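Phosphoserine aminotransferase SerC (PDB 3FFR) probably catalyses the pyridoxal-phosphate-dependent transamination between phosphoserine and 2-oxoglutarate in serine biosynthesis. Local coordinates at residues E57-Y62 with F177-I182; D183-S188 with V201-D206; A276-Y281 with K352-L357. All blocks are in the same frame, centred on the assembly; numbering follows the deposited sequence. Where two conformers were deposited one is given.

Contact 1: residues E57-Y62 with F177-I182; sequences ELPSNY and FDWTKI. With P33 (3,6,9,12,15,18-hexaoxaicosane-1,20-diol), chain K.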
loop_
_atom_site.group_PDB
_atom_site.type_symbol
_atom_site.label_atom_id
_atom_site.label_comp_id
_atom_site.label_asym_id
_atom_site.label_seq_id
_atom_site.Cartn_x
_atom_site.Cartn_y
_atom_site.Cartn_z
ATOM N N GLU A 57 -22.864 8.469 -5.575
ATOM C CA GLU A 57 -23.698 9.684 -5.495
ATOM C C GLU A 57 -23.250 10.630 -4.361
ATOM O O GLU A 57 -24.039 11.159 -3.574
ATOM C CB GLU A 57 -25.174 9.313 -5.379
ATOM C CG GLU A 57 -25.620 8.438 -6.549
ATOM C CD GLU A 57 -27.031 7.926 -6.427
ATOM O OE1 GLU A 57 -27.932 8.677 -6.028
ATOM O OE2 GLU A 57 -27.230 6.751 -6.751
ATOM N N LEU A 58 -21.964 10.891 -4.337
ATOM C CA LEU A 58 -21.395 11.736 -3.314
ATOM C C LEU A 58 -21.641 13.211 -3.580
ATOM O O LEU A 58 -21.463 13.696 -4.709
ATOM C CB LEU A 58 -19.894 11.520 -3.214
ATOM C CG LEU A 58 -19.413 10.131 -2.774
ATOM C CD1 LEU A 58 -17.871 10.014 -2.859
ATOM C CD2 LEU A 58 -19.933 9.834 -1.376
ATOM N N PRO A 59 -22.016 13.944 -2.529
ATOM C CA PRO A 59 -22.216 15.380 -2.702
ATOM C C PRO A 59 -20.927 16.173 -2.686
ATOM O O PRO A 59 -19.840 15.647 -2.398
ATOM C CB PRO A 59 -23.085 15.772 -1.527
ATOM C CG PRO A 59 -22.868 14.752 -0.502
ATOM C CD PRO A 59 -22.382 13.475 -1.189
ATOM N N SER A 60 -21.065 17.463 -2.948
ATOM C CA SER A 60 -19.900 18.323 -3.183
ATOM C C SER A 60 -19.022 18.563 -1.972
ATOM O O SER A 60 -17.865 18.959 -2.116
ATOM C CB SER A 60 -20.326 19.664 -3.815
ATOM O OG SER A 60 -21.143 20.380 -2.916
ATOM N N ASN A 61 -19.542 18.263 -0.787
ATOM C CA ASN A 61 -18.793 18.482 0.459
ATOM C C ASN A 61 -17.940 17.270 0.871
ATOM O O ASN A 61 -17.326 17.271 1.919
ATOM C CB ASN A 61 -19.679 18.934 1.635
ATOM C CG ASN A 61 -20.705 17.904 2.042
ATOM O OD1 ASN A 61 -21.368 17.304 1.196
ATOM N ND2 ASN A 61 -20.879 17.717 3.352
ATOM N N TYR A 62 -17.950 16.252 0.027
ATOM C CA TYR A 62 -17.126 15.047 0.215
ATOM C C TYR A 62 -15.955 14.964 -0.758
ATOM O O TYR A 62 -16.041 15.384 -1.915
ATOM C CB TYR A 62 -17.959 13.773 0.044
ATOM C CG TYR A 62 -18.737 13.365 1.273
ATOM C CD1 TYR A 62 -19.935 13.986 1.616
ATOM C CD2 TYR A 62 -18.281 12.347 2.095
ATOM C CE1 TYR A 62 -20.646 13.575 2.755
ATOM C CE2 TYR A 62 -18.990 11.922 3.203
ATOM C CZ TYR A 62 -20.143 12.536 3.545
ATOM O OH TYR A 62 -20.826 12.074 4.652
ATOM N N PHE A 177 -25.905 5.042 1.400
ATOM C CA PHE A 177 -25.847 5.994 2.508
ATOM C C PHE A 177 -26.549 7.300 2.251
ATOM O O PHE A 177 -26.677 7.762 1.118
ATOM C CB PHE A 177 -24.390 6.265 2.958
ATOM C CG PHE A 177 -23.709 5.039 3.515
ATOM C CD1 PHE A 177 -24.024 4.581 4.808
ATOM C CD2 PHE A 177 -22.829 4.310 2.753
ATOM C CE1 PHE A 177 -23.476 3.435 5.307
ATOM C CE2 PHE A 177 -22.248 3.154 3.264
ATOM C CZ PHE A 177 -22.583 2.716 4.547
ATOM N N ASP A 178 -27.045 7.846 3.348
ATOM C CA ASP A 178 -27.517 9.220 3.383
ATOM C C ASP A 178 -26.293 9.990 3.871
ATOM O O ASP A 178 -25.924 9.928 5.051
ATOM C CB ASP A 178 -28.667 9.398 4.353
ATOM C CG ASP A 178 -29.127 10.839 4.448
ATOM O OD1 ASP A 178 -28.372 11.779 4.136
ATOM O OD2 ASP A 178 -30.276 11.023 4.892
ATOM N N TRP A 179 -25.660 10.693 2.942
ATOM C CA TRP A 179 -24.378 11.343 3.213
ATOM C C TRP A 179 -24.513 12.518 4.149
ATOM O O TRP A 179 -23.524 13.037 4.625
ATOM C CB TRP A 179 -23.709 11.773 1.904
ATOM C CG TRP A 179 -23.478 10.598 0.983
ATOM C CD1 TRP A 179 -24.143 10.332 -0.186
ATOM C CD2 TRP A 179 -22.585 9.508 1.188
ATOM N NE1 TRP A 179 -23.703 9.164 -0.724
ATOM C CE2 TRP A 179 -22.735 8.637 0.092
ATOM C CE3 TRP A 179 -21.647 9.199 2.176
ATOM C CZ2 TRP A 179 -22.009 7.470 -0.030
ATOM C CZ3 TRP A 179 -20.900 8.050 2.030
ATOM C CH2 TRP A 179 -21.095 7.194 0.937
ATOM N N THR A 180 -25.742 12.930 4.430
ATOM C CA THR A 180 -25.933 14.050 5.343
ATOM C C THR A 180 -25.987 13.593 6.786
ATOM O O THR A 180 -25.828 14.412 7.693
ATOM C CB THR A 180 -27.236 14.839 5.059
ATOM O OG1 THR A 180 -28.371 14.085 5.494
ATOM C CG2 THR A 180 -27.347 15.226 3.567
ATOM N N LYS A 181 -26.165 12.289 6.989
ATOM C CA LYS A 181 -26.298 11.745 8.342
ATOM C C LYS A 181 -25.045 11.106 8.912
ATOM O O LYS A 181 -25.004 10.733 10.076
ATOM C CB LYS A 181 -27.493 10.810 8.417
ATOM C CG LYS A 181 -28.782 11.548 8.183
ATOM C CD LYS A 181 -29.984 10.653 8.303
ATOM C CE LYS A 181 -31.222 11.415 7.867
ATOM N NZ LYS A 181 -31.321 12.746 8.550
ATOM N N ILE A 182 -24.012 11.022 8.078
ATOM C CA ILE A 182 -22.714 10.524 8.489
ATOM C C ILE A 182 -21.669 11.514 7.977
ATOM O O ILE A 182 -22.019 12.532 7.362
ATOM C CB ILE A 182 -22.428 9.097 8.002
ATOM C CG1 ILE A 182 -22.390 9.041 6.464
ATOM C CG2 ILE A 182 -23.429 8.078 8.622
ATOM C CD1 ILE A 182 -21.955 7.698 5.904
HETATM O O4 P33 K . -15.136 19.282 1.450
HETATM C C3 P33 K . -14.178 19.258 0.385
HETATM C C2 P33 K . -14.742 18.790 -0.956
HETATM O O1 P33 K . -13.619 18.450 -1.810
HETATM O O HOH W 1 -22.245 15.360 5.517
#
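The indole of Trp-179 and the phenol ring of Tyr-62 meet T-shaped, the edge of the indole turned to the face of the tyrosine, with planes at 66° and centroids 5.4 Å apart. CE3 is the indole atom nearest the phenol ring, while CB of Trp-179 touches Tyr-62 CE1. Leu-58 serves the same indole quite differently: its CD2 methyl sits over the centre of the six-membered ring, a CH-pi contact 3.4 Å from CD2 to the centroid. Phe-177 CB covers the opposite face nearer the rim, so the indole is sandwiched between two aliphatic groups that limit its rocking out of its plane. Pro-59 comes in at about a right angle to the tryptophan side chain, its CD 3.7 Å from Trp-179 CD1. These residues join the loop between helix 39-55 and strand 62-67, which begins with a Schellman motif at Glu-57, to the turn leading into strand 184-188 of the large sheet of the fold-type-I PLP-dependent aminotransferases. The indole NE1 donates to the backbone O of Leu-56. An alanine in place of Trp-179 would probably open a gap under Leu-58 CD2 and leave the Leu-56 carbonyl without this donor. The polar tip of Tyr-62 bonds to the backbone: OH donates to Trp-179 O over 2.9 Å, in the carbonyl plane and on a lone pair. A water donates to that same oxygen, Trp-179 O, at 2.8 Å and accepts a weak bond from Asn-61 ND2.

Contact 2: residues D183-S188 with V201-D206; sequences DSVFFS and VWILND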
loop_
_atom_site.group_PDB
_atom_site.type_symbol
_atom_site.label_atom_id
_atom_site.label_comp_id
_atom_site.label_asym_id
_atom_site.label_seq_id
_atom_site.Cartn_x
_atom_site.Cartn_y
_atom_site.Cartn_z
ATOM N N ASP A 183 -20.407 11.236 8.250
ATOM C CA ASP A 183 -19.338 12.130 7.822
ATOM C C ASP A 183 -18.263 11.463 6.967
ATOM O O ASP A 183 -17.491 12.133 6.280
ATOM C CB ASP A 183 -18.696 12.769 9.058
ATOM C CG ASP A 183 -19.718 13.579 9.879
ATOM O OD1 ASP A 183 -20.093 14.701 9.410
ATOM O OD2 ASP A 183 -20.098 13.105 10.991
ATOM N N SER A 184 -18.254 10.148 6.978
ATOM C CA SER A 184 -17.197 9.418 6.276
ATOM C C SER A 184 -17.497 7.943 6.197
ATOM O O SER A 184 -18.185 7.362 7.056
ATOM C CB SER A 184 -15.860 9.627 7.040
ATOM O OG SER A 184 -14.750 8.862 6.564
ATOM N N VAL A 185 -17.047 7.387 5.088
ATOM C CA VAL A 185 -17.090 5.940 4.880
ATOM C C VAL A 185 -15.773 5.499 4.257
ATOM O O VAL A 185 -15.086 6.274 3.592
ATOM C CB VAL A 185 -18.312 5.521 4.021
ATOM C CG1 VAL A 185 -18.146 5.958 2.571
ATOM C CG2 VAL A 185 -18.555 4.013 4.097
ATOM N N PHE A 186 -15.400 4.250 4.512
ATOM C CA PHE A 186 -14.171 3.727 3.937
ATOM C C PHE A 186 -14.283 2.265 3.610
ATOM O O PHE A 186 -15.132 1.520 4.119
ATOM C CB PHE A 186 -12.970 3.990 4.871
ATOM C CG PHE A 186 -13.104 3.343 6.239
ATOM C CD1 PHE A 186 -13.721 4.007 7.284
ATOM C CD2 PHE A 186 -12.634 2.063 6.466
ATOM C CE1 PHE A 186 -13.851 3.433 8.544
ATOM C CE2 PHE A 186 -12.762 1.488 7.730
ATOM C CZ PHE A 186 -13.372 2.169 8.760
ATOM N N PHE A 187 -13.420 1.892 2.690
ATOM C CA PHE A 187 -13.306 0.495 2.243
ATOM C C PHE A 187 -11.939 0.203 1.697
ATOM O O PHE A 187 -11.060 1.075 1.599
ATOM C CB PHE A 187 -14.370 0.170 1.191
ATOM C CG PHE A 187 -14.276 0.965 -0.104
ATOM C CD1 PHE A 187 -14.859 2.214 -0.220
ATOM C CD2 PHE A 187 -13.655 0.434 -1.202
ATOM C CE1 PHE A 187 -14.789 2.956 -1.419
ATOM C CE2 PHE A 187 -13.570 1.159 -2.407
ATOM C CZ PHE A 187 -14.155 2.414 -2.513
ATOM N N SER A 188 -11.742 -1.069 1.411
ATOM C CA SER A 188 -10.548 -1.489 0.647
ATOM C C SER A 188 -11.061 -2.301 -0.533
ATOM O O SER A 188 -12.214 -2.749 -0.541
ATOM C CB SER A 188 -9.481 -2.149 1.515
ATOM O OG SER A 188 -9.964 -3.245 2.213
ATOM N N VAL A 201 -9.636 3.131 0.325
ATOM C CA VAL A 201 -10.348 4.327 -0.076
ATOM C C VAL A 201 -11.099 4.947 1.100
ATOM O O VAL A 201 -11.918 4.299 1.762
ATOM C CB VAL A 201 -11.349 4.036 -1.240
ATOM C CG1 VAL A 201 -11.969 5.319 -1.737
ATOM C CG2 VAL A 201 -10.624 3.322 -2.453
ATOM N N TRP A 202 -10.772 6.201 1.351
ATOM C CA TRP A 202 -11.338 6.995 2.446
ATOM C C TRP A 202 -12.162 8.128 1.860
ATOM O O TRP A 202 -11.655 9.030 1.244
ATOM C CB TRP A 202 -10.215 7.496 3.363
ATOM C CG TRP A 202 -10.635 8.151 4.638
ATOM C CD1 TRP A 202 -11.889 8.172 5.184
ATOM C CD2 TRP A 202 -9.765 8.748 5.618
ATOM N NE1 TRP A 202 -11.869 8.841 6.374
ATOM C CE2 TRP A 202 -10.579 9.187 6.684
ATOM C CE3 TRP A 202 -8.395 9.001 5.666
ATOM C CZ2 TRP A 202 -10.063 9.857 7.809
ATOM C CZ3 TRP A 202 -7.878 9.669 6.787
ATOM C CH2 TRP A 202 -8.708 10.101 7.830
ATOM N N ILE A 203 -13.462 8.019 2.063
ATOM C CA ILE A 203 -14.425 9.021 1.630
ATOM C C ILE A 203 -14.755 9.851 2.870
ATOM O O ILE A 203 -15.140 9.309 3.915
ATOM C CB ILE A 203 -15.677 8.334 1.050
ATOM C CG1 ILE A 203 -15.309 7.644 -0.291
ATOM C CG2 ILE A 203 -16.833 9.333 0.896
ATOM C CD1 ILE A 203 -16.406 6.776 -0.837
ATOM N N LEU A 204 -14.561 11.159 2.769
ATOM C CA LEU A 204 -14.732 12.008 3.956
ATOM C C LEU A 204 -15.213 13.385 3.597
ATOM O O LEU A 204 -14.960 13.882 2.516
ATOM C CB LEU A 204 -13.400 12.119 4.722
ATOM C CG LEU A 204 -12.240 12.990 4.161
ATOM C CD1 LEU A 204 -11.082 13.007 5.164
ATOM C CD2 LEU A 204 -11.728 12.549 2.744
ATOM N N ASN A 205 -15.904 13.987 4.545
ATOM C CA ASN A 205 -16.458 15.320 4.340
ATOM C C ASN A 205 -15.683 16.470 4.970
ATOM O O ASN A 205 -14.618 16.347 5.616
ATOM C CB ASN A 205 -17.957 15.382 4.722
ATOM C CG ASN A 205 -18.192 15.407 6.238
ATOM O OD1 ASN A 205 -17.252 15.454 7.016
ATOM N ND2 ASN A 205 -19.461 15.373 6.651
ATOM N N ASP A 206 -16.256 17.632 4.711
ATOM C CA ASP A 206 -15.706 18.909 5.183
ATOM C C ASP A 206 -15.490 18.934 6.697
ATOM O O ASP A 206 -14.533 19.536 7.185
ATOM C CB ASP A 206 -16.628 20.096 4.780
ATOM C CG ASP A 206 -18.099 19.988 5.362
ATOM O OD1 ASP A 206 -18.850 18.981 5.197
ATOM O OD2 ASP A 206 -18.542 20.994 5.981
#
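Ser-184 and Trp-202 meet on one face of an antiparallel beta hairpin, strands 184-188 and 200-205, inside the seven-stranded mixed sheet of the chain; the short strand axes run 4.7 Å apart. From Ser-184 CB, which lies 3.2 Å from Ile-203 O, the side chain sets OG anti to the backbone N (chi1 174°). There OG donates to Ile-203 O over 2.7 Å and accepts from Trp-202 NE1 at 2.9 Å, lying in the indole plane. Ile-203 O is thereby gripped twice, since Val-185 N reaches it from the opposite face of its carbonyl plane, and the buried hydroxyl has both a donor and an acceptor partner. The ladder continues with Ile-203 N to Val-185 O and a reciprocal pair between Phe-187 and Val-201. On the other face of the sheet, the Phe-187 and Val-201 side chains run alongside one another in the same direction, with Val-201 CB over the phenyl face 3.7 Å from its centroid. Val-185 CG1 packs against Ile-203 CB beside them. At the C-terminal end of strand 184-188, Ser-188 OG bonds the phosphate oxygen OP2 of the pyridoxal phosphate-modified lysine at position 191, which places the hairpin's end at the cofactor. At the far end Asn-205, the N-cap of helix 206-217, accepts from Val-208 N through OD1. Asp-183 carries salt bridges to Arg-156 through OD2 and Arg-207 through OD1. Asn-205 ND2 donates to Asp-183 OD1 over 2.9 Å, meeting the anti lone pair of that oxygen with an N-H...O angle of 159°.

Contact 3: residues A276-Y281 with K352-L357; sequences ALINTY and KLVQTL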
loop_
_atom_site.group_PDB
_atom_site.type_symbol
_atom_site.label_atom_id
_atom_site.label_comp_id
_atom_site.label_asym_id
_atom_site.label_seq_id
_atom_site.Cartn_x
_atom_site.Cartn_y
_atom_site.Cartn_z
ATOM N N ALA A 276 -30.960 -14.096 -1.960
ATOM C CA ALA A 276 -32.246 -14.783 -1.810
ATOM C C ALA A 276 -32.105 -16.270 -2.164
ATOM O O ALA A 276 -32.696 -17.153 -1.520
ATOM C CB ALA A 276 -33.331 -14.089 -2.643
ATOM N N LEU A 277 -31.322 -16.552 -3.184
ATOM C CA LEU A 277 -31.079 -17.953 -3.600
ATOM C C LEU A 277 -30.432 -18.739 -2.465
ATOM O O LEU A 277 -30.844 -19.853 -2.116
ATOM C CB LEU A 277 -30.155 -18.050 -4.815
ATOM C CG LEU A 277 -30.690 -17.793 -6.205
ATOM C CD1 LEU A 277 -29.550 -18.026 -7.230
ATOM C CD2 LEU A 277 -31.888 -18.732 -6.489
ATOM N N ILE A 278 -29.406 -18.113 -1.890
ATOM C CA ILE A 278 -28.623 -18.707 -0.811
ATOM C C ILE A 278 -29.461 -18.883 0.444
ATOM O O ILE A 278 -29.498 -19.965 1.057
ATOM C CB ILE A 278 -27.319 -17.883 -0.490
ATOM C CG1 ILE A 278 -26.356 -17.872 -1.682
ATOM C CG2 ILE A 278 -26.644 -18.400 0.817
ATOM C CD1 ILE A 278 -25.227 -16.800 -1.575
ATOM N N ASN A 279 -30.194 -17.830 0.792
ATOM C CA ASN A 279 -30.959 -17.817 2.035
ATOM C C ASN A 279 -32.148 -18.774 1.968
ATOM O O ASN A 279 -32.517 -19.394 2.954
ATOM C CB ASN A 279 -31.350 -16.384 2.415
ATOM C CG ASN A 279 -30.148 -15.576 2.852
ATOM O OD1 ASN A 279 -29.203 -16.132 3.434
ATOM N ND2 ASN A 279 -30.177 -14.250 2.610
ATOM N N THR A 280 -32.722 -18.892 0.791
ATOM C CA THR A 280 -33.856 -19.812 0.595
ATOM C C THR A 280 -33.408 -21.249 0.880
ATOM O O THR A 280 -34.142 -22.058 1.469
ATOM C CB THR A 280 -34.441 -19.687 -0.835
ATOM O OG1 THR A 280 -35.058 -18.391 -0.960
ATOM C CG2 THR A 280 -35.524 -20.788 -1.081
ATOM N N TYR A 281 -32.178 -21.533 0.473
ATOM C CA TYR A 281 -31.575 -22.859 0.672
ATOM C C TYR A 281 -31.305 -23.054 2.152
ATOM O O TYR A 281 -31.652 -24.083 2.735
ATOM C CB TYR A 281 -30.310 -23.042 -0.156
ATOM C CG TYR A 281 -29.385 -24.170 0.308
ATOM C CD1 TYR A 281 -29.826 -25.486 0.347
ATOM C CD2 TYR A 281 -28.054 -23.900 0.693
ATOM C CE1 TYR A 281 -28.994 -26.507 0.749
ATOM C CE2 TYR A 281 -27.225 -24.902 1.105
ATOM C CZ TYR A 281 -27.701 -26.214 1.138
ATOM O OH TYR A 281 -26.857 -27.236 1.535
ATOM N N LYS A 352 -25.091 -22.261 -9.282
ATOM C CA LYS A 352 -24.303 -23.501 -9.320
ATOM C C LYS A 352 -23.880 -23.905 -7.925
ATOM O O LYS A 352 -23.960 -25.074 -7.541
ATOM C CB LYS A 352 -23.080 -23.401 -10.221
ATOM C CG LYS A 352 -22.222 -24.681 -10.228
ATOM C CD LYS A 352 -20.955 -24.510 -11.076
ATOM C CE LYS A 352 -20.071 -25.788 -11.103
ATOM N NZ LYS A 352 -18.776 -25.602 -11.842
ATOM N N LEU A 353 -23.475 -22.912 -7.138
ATOM C CA LEU A 353 -23.076 -23.177 -5.754
ATOM C C LEU A 353 -24.242 -23.775 -4.950
ATOM O O LEU A 353 -24.090 -24.805 -4.281
ATOM C CB LEU A 353 -22.582 -21.898 -5.044
ATOM C CG LEU A 353 -22.231 -22.072 -3.558
ATOM C CD1 LEU A 353 -21.023 -22.952 -3.305
ATOM C CD2 LEU A 353 -21.999 -20.647 -2.933
ATOM N N VAL A 354 -25.400 -23.126 -5.033
ATOM C CA VAL A 354 -26.566 -23.552 -4.238
ATOM C C VAL A 354 -27.040 -24.945 -4.680
ATOM O O VAL A 354 -27.372 -25.811 -3.863
ATOM C CB VAL A 354 -27.703 -22.509 -4.262
ATOM C CG1 VAL A 354 -29.000 -23.063 -3.620
ATOM C CG2 VAL A 354 -27.250 -21.233 -3.523
ATOM N N GLN A 355 -27.028 -25.172 -5.979
ATOM C CA GLN A 355 -27.501 -26.450 -6.494
ATOM C C GLN A 355 -26.584 -27.571 -6.057
ATOM O O GLN A 355 -27.025 -28.684 -5.732
ATOM C CB GLN A 355 -27.598 -26.432 -8.015
ATOM C CG GLN A 355 -27.782 -27.809 -8.630
ATOM C CD GLN A 355 -27.683 -27.750 -10.139
ATOM O OE1 GLN A 355 -28.576 -27.214 -10.808
ATOM N NE2 GLN A 355 -26.584 -28.297 -10.690
ATOM N N THR A 356 -25.300 -27.260 -6.037
ATOM C CA THR A 356 -24.287 -28.248 -5.689
ATOM C C THR A 356 -24.405 -28.553 -4.206
ATOM O O THR A 356 -24.363 -29.710 -3.786
ATOM C CB THR A 356 -22.876 -27.779 -6.080
ATOM O OG1 THR A 356 -22.837 -27.541 -7.495
ATOM C CG2 THR A 356 -21.838 -28.808 -5.707
ATOM N N LEU A 357 -24.594 -27.500 -3.415
ATOM C CA LEU A 357 -24.740 -27.682 -1.968
ATOM C C LEU A 357 -25.984 -28.526 -1.658
ATOM O O LEU A 357 -25.975 -29.410 -0.798
ATOM C CB LEU A 357 -24.845 -26.347 -1.250
ATOM C CG LEU A 357 -23.514 -25.576 -1.173
ATOM C CD1 LEU A 357 -23.762 -24.187 -0.590
ATOM C CD2 LEU A 357 -22.440 -26.312 -0.346
#
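Val-354 packs against Tyr-281 and Ile-278 in an apolar contact. One valine methyl, CG1, lies 3.7 Å from Tyr-281 CB and also faces the backbone O of Leu-277; the other, CG2, meets Ile-278 CG1 at 3.9 Å. The valine and tyrosine side chains run antiparallel alongside each other, whereas Ile-278 lies aslant to Val-354. Further along, Tyr-281 lies at about a right angle to Leu-357, its ring atom CE2 3.6 Å from Leu-357 CB. Tyr-281 CG stands anti to the backbone N (chi1 161°), which sets it 4.1 Å from Val-354 CG1. The segments 276-281 and 352-357, on helices 264-284 and 347-360, run nearly parallel, axes 9.8 Å apart at closest and 14° between them, while Ile-278 also touches Ile-303 of strand 302-307 and Leu-357 reaches Leu-318 of helix 311-318. The threonine hydroxyls bond within their own helices: Thr-280 OG1 donates to Ala-276 O, and Thr-356 OG1 to Lys-352 O, each carbonyl being shared with the threonine N. The hydroxyl of Tyr-281 bonds to Gly-362 O, at the C terminus. With no hydrogen bond between the two segments, their pairing here rests on the fit of branched side chains and one ring.

How the contacts relate
From the N terminus, contact 1 comes first, bringing the loop after helix 39-55 to the turn at 177-182 and closing a long loop of 114 intervening residues. Contact 2 follows directly at 183-188 and closes a hairpin with 12 residues between the segments. Contact 3 comes last, joining helix 264-284 to the C-terminal helix 347-360 across 70 residues. All three are in series; none nests or crosses. Contacts 1 and 2 touch, with centres 10 Å apart: Trp-179 CZ3 packs on Val-185 CG1, and Asn-61 ND2 probably bonds Asp-206 OD1. They tie one edge of the seven-stranded sheet together, while contact 3, about 19 Å away at the nearest atoms, joins helices beside the five-stranded sheet.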